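Local coordinates for iron binding protein FbpA (Mannheimia haemolytica, PDB 1Q35) that binds ferric ion in the periplasm, probably to deliver it to a bacterial iron-uptake transporter, and is seen here in its iron-free form, at residues 105-109 / 110-114; 117-120 / 121-125. All coordinates share one frame; numbering follows the deposited sequence.

How the interactions relate
The two interactions follow one another in the chain, their centres 14 Å apart: interaction 1 ends strand 96-108 in a turn, and interaction 2 begins the 3-10 segment that comes shortly after. Ile105 joins them directly. CD1 of Ile105 lies 3.8 Å from CD1 of Leu124 and 3.9 Å from CE2 of Phe119, so the strand residue packs against apolar side chains of both halves of interaction 2. Tyr142, Tyr198 and Tyr199 are the ferric-ion ligands, and no iron is bound in this model. Interaction 2 is the nearer to them, the side chain of Tyr121 being about 10 Å from that of Tyr142, whereas interaction 1 is structural and remote from the site.

Interaction 1 of 2, residues 105-109 / 110-114; sequences IYTSK and DRVGK
Ser108 receives three N-H groups from residues 111-113 through OG and O, forming an ST motif that turns the chain at the end of strand 96-108. Asp110, exposed to solvent, begins the turn with its CB pointing away from the strand end. At Arg111 the backbone N donates to Ser108 OG at 2.9 Å, with an N-H...O angle of 151°. Ser108 can accept this bond because its hydroxyl is turned anti to the backbone N (chi1 169°). The bend of the Arg111 chain at chi3 carries the guanidinium back over the same hydroxyl, OG standing 3.2 Å above the centre of its plane. Asp191 fixes that group by a salt bridge to NE. Val112 N then reaches Ser108 O at 3.1 Å from above the carbonyl plane, while its CG1 packs against Thr107 CB, 3.8 Å away, the two side chains crossing nearly at right angles. Gly113, with positive phi, closes a wider turn through N to Ser108 O, a straighter bond (163°) at 2.9 Å. Two donors thus share one carbonyl oxygen. Beyond them, Thr107 OG1, itself an acceptor from Asn219, donates to Gly113 O at 2.8 Å.

Interaction 2 of 2, residues 117-120 / 121-125; sequences AGFD and YLDLA
The Phe119 ring has Asp123 CB over one face and Leu124 CD2 at its edge, near the ring plane. The first is a CH-pi contact: CB lies 3.8 Å from the centroid of the Phe119 ring and 21° off its normal, displaced toward the rim. The second is apolar packing, CD2 of Leu124 being 4.1 Å from CE2 of Phe119. At the Tyr121 ring, Asp120 OD1 lies near the plane at the edge, 4.0 Å from CD2.

Asp120 opens the 3-10 segment 121-125 as an Asx motif. Its OD1 accepts from Leu122 N at 2.9 Å, almost straight (176°) and on the anti side of the carboxylate, and its carbonyl O accepts from Asp123 N at 3.0 Å. A chi1 of -164° sets the Asp120 carboxylate beside its own carbonyl carbon, facing the first turn, where it runs alongside Leu122. Asp123 answers in the other direction: its OD1 takes the N-H of Asp120 at 2.9 Å. A water donates both to that OD1 and to Gly118 O, tying the preceding loop to the same carboxylate, whose OD2 forms a salt bridge with Lys126. Tyr121 N, in contrast, is buried without a partner; Asp120 OD1 is near but badly angled for it.

In the fold, Leu122 rests on Met150 and Tyr154 of helix 141-168. Leu124 packs on Tyr192 and Ile194 of strand 192-196, and Tyr121 OH is hydrogen-bonded to Arg103 O and His228 N, on strands 96-108 and 228-236.

Interaction 1 of 2, residues 105-109 / 110-114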
loop_
_atom_site.group_PDB
_atom_site.type_symbol
_atom_site.label_atom_id
_atom_site.label_comp_id
_atom_site.label_asym_id
_atom_site.label_seq_id
_atom_site.Cartn_x
_atom_site.Cartn_y
_atom_site.Cartn_z
ATOM N N ILE A 105 10.667 5.421 -5.660
ATOM C CA ILE A 105 11.985 5.757 -5.145
ATOM C C ILE A 105 12.063 7.269 -5.004
ATOM O O ILE A 105 11.911 8.000 -5.981
ATOM C CB ILE A 105 13.110 5.242 -6.064
ATOM C CG1 ILE A 105 13.029 3.719 -6.194
ATOM C CG2 ILE A 105 14.475 5.673 -5.515
ATOM C CD1 ILE A 105 13.989 3.127 -7.190
ATOM N N TYR A 106 12.254 7.729 -3.772
ATOM C CA TYR A 106 12.503 9.142 -3.500
ATOM C C TYR A 106 13.996 9.405 -3.558
ATOM O O TYR A 106 14.783 8.587 -3.094
ATOM C CB TYR A 106 11.946 9.520 -2.126
ATOM C CG TYR A 106 10.443 9.412 -2.061
ATOM C CD1 TYR A 106 9.811 8.413 -1.322
ATOM C CD2 TYR A 106 9.650 10.296 -2.764
ATOM C CE1 TYR A 106 8.425 8.321 -1.286
ATOM C CE2 TYR A 106 8.264 10.203 -2.739
ATOM C CZ TYR A 106 7.658 9.220 -2.001
ATOM O OH TYR A 106 6.282 9.167 -2.006
ATOM N N THR A 107 14.389 10.537 -4.135
ATOM C CA THR A 107 15.801 10.907 -4.186
ATOM C C THR A 107 16.021 12.304 -3.639
ATOM O O THR A 107 15.128 13.142 -3.648
ATOM C CB THR A 107 16.346 10.851 -5.617
ATOM O OG1 THR A 107 15.520 11.646 -6.481
ATOM C CG2 THR A 107 16.321 9.429 -6.178
ATOM N N SER A 108 17.237 12.546 -3.171
ATOM C CA SER A 108 17.627 13.873 -2.721
ATOM C C SER A 108 17.585 14.834 -3.903
ATOM O O SER A 108 18.211 14.587 -4.923
ATOM C CB SER A 108 19.041 13.835 -2.152
ATOM O OG SER A 108 19.539 15.144 -1.937
ATOM N N LYS A 109 16.851 15.930 -3.762
ATOM C CA LYS A 109 16.833 16.974 -4.777
ATOM C C LYS A 109 18.249 17.475 -5.077
ATOM O O LYS A 109 18.642 17.556 -6.237
ATOM C CB LYS A 109 15.944 18.133 -4.315
ATOM C CG LYS A 109 15.809 19.271 -5.315
ATOM C CD LYS A 109 15.008 20.439 -4.744
ATOM C CE LYS A 109 14.936 21.594 -5.733
ATOM N NZ LYS A 109 14.452 22.854 -5.105
ATOM N N ASP A 110 19.005 17.771 -4.019
ATOM C CA ASP A 110 20.329 18.387 -4.137
ATOM C C ASP A 110 21.427 17.399 -4.508
ATOM O O ASP A 110 22.335 17.733 -5.265
ATOM C CB ASP A 110 20.712 19.089 -2.819
ATOM C CG ASP A 110 19.849 20.300 -2.525
ATOM O OD1 ASP A 110 19.713 20.658 -1.336
ATOM O OD2 ASP A 110 19.281 20.962 -3.415
ATOM N N ARG A 111 21.354 16.186 -3.969
ATOM C CA ARG A 111 22.480 15.260 -4.029
ATOM C C ARG A 111 22.327 14.136 -5.062
ATOM O O ARG A 111 23.270 13.383 -5.295
ATOM C CB ARG A 111 22.755 14.678 -2.643
ATOM C CG ARG A 111 23.081 15.735 -1.585
ATOM C CD ARG A 111 23.410 15.167 -0.222
ATOM N NE ARG A 111 22.319 14.326 0.264
ATOM C CZ ARG A 111 21.201 14.778 0.827
ATOM N NH1 ARG A 111 21.009 16.071 1.053
ATOM N NH2 ARG A 111 20.265 13.909 1.197
ATOM N N VAL A 112 21.154 14.043 -5.684
ATOM C CA VAL A 112 20.892 13.055 -6.737
ATOM C C VAL A 112 20.195 13.675 -7.946
ATOM O O VAL A 112 20.616 13.475 -9.082
ATOM C CB VAL A 112 20.017 11.873 -6.219
ATOM C CG1 VAL A 112 19.714 10.866 -7.344
ATOM C CG2 VAL A 112 20.690 11.183 -5.062
ATOM N N GLY A 113 19.116 14.410 -7.701
ATOM C CA GLY A 113 18.261 14.874 -8.770
ATOM C C GLY A 113 17.301 13.775 -9.207
ATOM O O GLY A 113 17.069 12.792 -8.496
ATOM N N LYS A 114 16.736 13.950 -10.392
ATOM C CA LYS A 114 15.769 13.012 -10.945
ATOM C C LYS A 114 16.488 11.792 -11.506
ATOM O O LYS A 114 17.565 11.909 -12.088
ATOM C CB LYS A 114 14.969 13.701 -12.047
ATOM C CG LYS A 114 13.672 13.025 -12.422
ATOM C CD LYS A 114 12.926 13.840 -13.470
ATOM C CE LYS A 114 13.464 13.578 -14.870
ATOM N NZ LYS A 114 14.795 14.198 -15.135
#

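Interaction 2 of 2, residues 117-120 / 121-125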
loop_
_atom_site.group_PDB
_atom_site.type_symbol
_atom_site.label_atom_id
_atom_site.label_comp_id
_atom_site.label_asym_id
_atom_site.label_seq_id
_atom_site.Cartn_x
_atom_site.Cartn_y
_atom_site.Cartn_z
ATOM N N ALA A 117 15.318 7.707 -17.125
ATOM C CA ALA A 117 14.494 6.636 -17.661
ATOM C C ALA A 117 15.308 5.347 -17.701
ATOM O O ALA A 117 16.488 5.350 -18.056
ATOM C CB ALA A 117 13.992 6.991 -19.054
ATOM N N GLY A 118 14.664 4.251 -17.315
ATOM C CA GLY A 118 15.297 2.947 -17.234
ATOM C C GLY A 118 15.723 2.543 -15.834
ATOM O O GLY A 118 16.047 1.382 -15.612
ATOM N N PHE A 119 15.723 3.479 -14.886
ATOM C CA PHE A 119 16.134 3.175 -13.514
ATOM C C PHE A 119 15.167 2.195 -12.857
ATOM O O PHE A 119 13.959 2.355 -12.937
ATOM C CB PHE A 119 16.243 4.456 -12.683
ATOM C CG PHE A 119 17.085 4.307 -11.446
ATOM C CD1 PHE A 119 18.414 4.711 -11.441
ATOM C CD2 PHE A 119 16.557 3.754 -10.280
ATOM C CE1 PHE A 119 19.194 4.584 -10.301
ATOM C CE2 PHE A 119 17.341 3.630 -9.134
ATOM C CZ PHE A 119 18.655 4.041 -9.152
ATOM N N ASP A 120 15.725 1.204 -12.178
ATOM C CA ASP A 120 14.981 0.073 -11.635
ATOM C C ASP A 120 15.241 -0.005 -10.133
ATOM O O ASP A 120 16.296 0.417 -9.658
ATOM C CB ASP A 120 15.499 -1.193 -12.324
ATOM C CG ASP A 120 14.590 -2.389 -12.171
ATOM O OD1 ASP A 120 14.296 -2.810 -11.029
ATOM O OD2 ASP A 120 14.181 -3.009 -13.174
ATOM N N TYR A 121 14.292 -0.560 -9.380
ATOM C CA TYR A 121 14.566 -0.980 -7.997
ATOM C C TYR A 121 15.914 -1.691 -7.885
ATOM O O TYR A 121 16.669 -1.451 -6.949
ATOM C CB TYR A 121 13.469 -1.919 -7.476
ATOM C CG TYR A 121 12.090 -1.319 -7.564
ATOM C CD1 TYR A 121 11.616 -0.457 -6.583
ATOM C CD2 TYR A 121 11.268 -1.582 -8.656
ATOM C CE1 TYR A 121 10.354 0.112 -6.677
ATOM C CE2 TYR A 121 10.013 -1.011 -8.762
ATOM C CZ TYR A 121 9.561 -0.171 -7.772
ATOM O OH TYR A 121 8.321 0.404 -7.892
ATOM N N LEU A 122 16.196 -2.571 -8.841
ATOM C CA LEU A 122 17.423 -3.366 -8.843
ATOM C C LEU A 122 18.688 -2.530 -8.768
ATOM O O LEU A 122 19.703 -2.983 -8.238
ATOM C CB LEU A 122 17.495 -4.232 -10.100
ATOM C CG LEU A 122 16.499 -5.383 -10.186
ATOM C CD1 LEU A 122 16.470 -5.928 -11.599
ATOM C CD2 LEU A 122 16.850 -6.479 -9.183
ATOM N N ASP A 123 18.656 -1.327 -9.327
ATOM C CA ASP A 123 19.835 -0.466 -9.315
ATOM C C ASP A 123 20.261 -0.078 -7.901
ATOM O O ASP A 123 21.445 0.132 -7.657
ATOM C CB ASP A 123 19.613 0.744 -10.222
ATOM C CG ASP A 123 19.524 0.332 -11.668
ATOM O OD1 ASP A 123 18.534 0.644 -12.331
ATOM O OD2 ASP A 123 20.376 -0.390 -12.221
ATOM N N LEU A 124 19.315 -0.027 -6.968
ATOM C CA LEU A 124 19.617 0.315 -5.575
ATOM C C LEU A 124 20.514 -0.697 -4.858
ATOM O O LEU A 124 21.050 -0.385 -3.798
ATOM C CB LEU A 124 18.327 0.518 -4.774
ATOM C CG LEU A 124 17.402 1.646 -5.236
ATOM C CD1 LEU A 124 16.145 1.650 -4.377
ATOM C CD2 LEU A 124 18.102 2.990 -5.176
ATOM N N ALA A 125 20.672 -1.891 -5.426
ATOM C CA ALA A 125 21.551 -2.920 -4.865
ATOM C C ALA A 125 22.972 -2.870 -5.428
ATOM O O ALA A 125 23.832 -3.636 -4.993
ATOM C CB ALA A 125 20.952 -4.299 -5.106
HETATM O O HOH W 1 18.132 -0.193 -14.781
#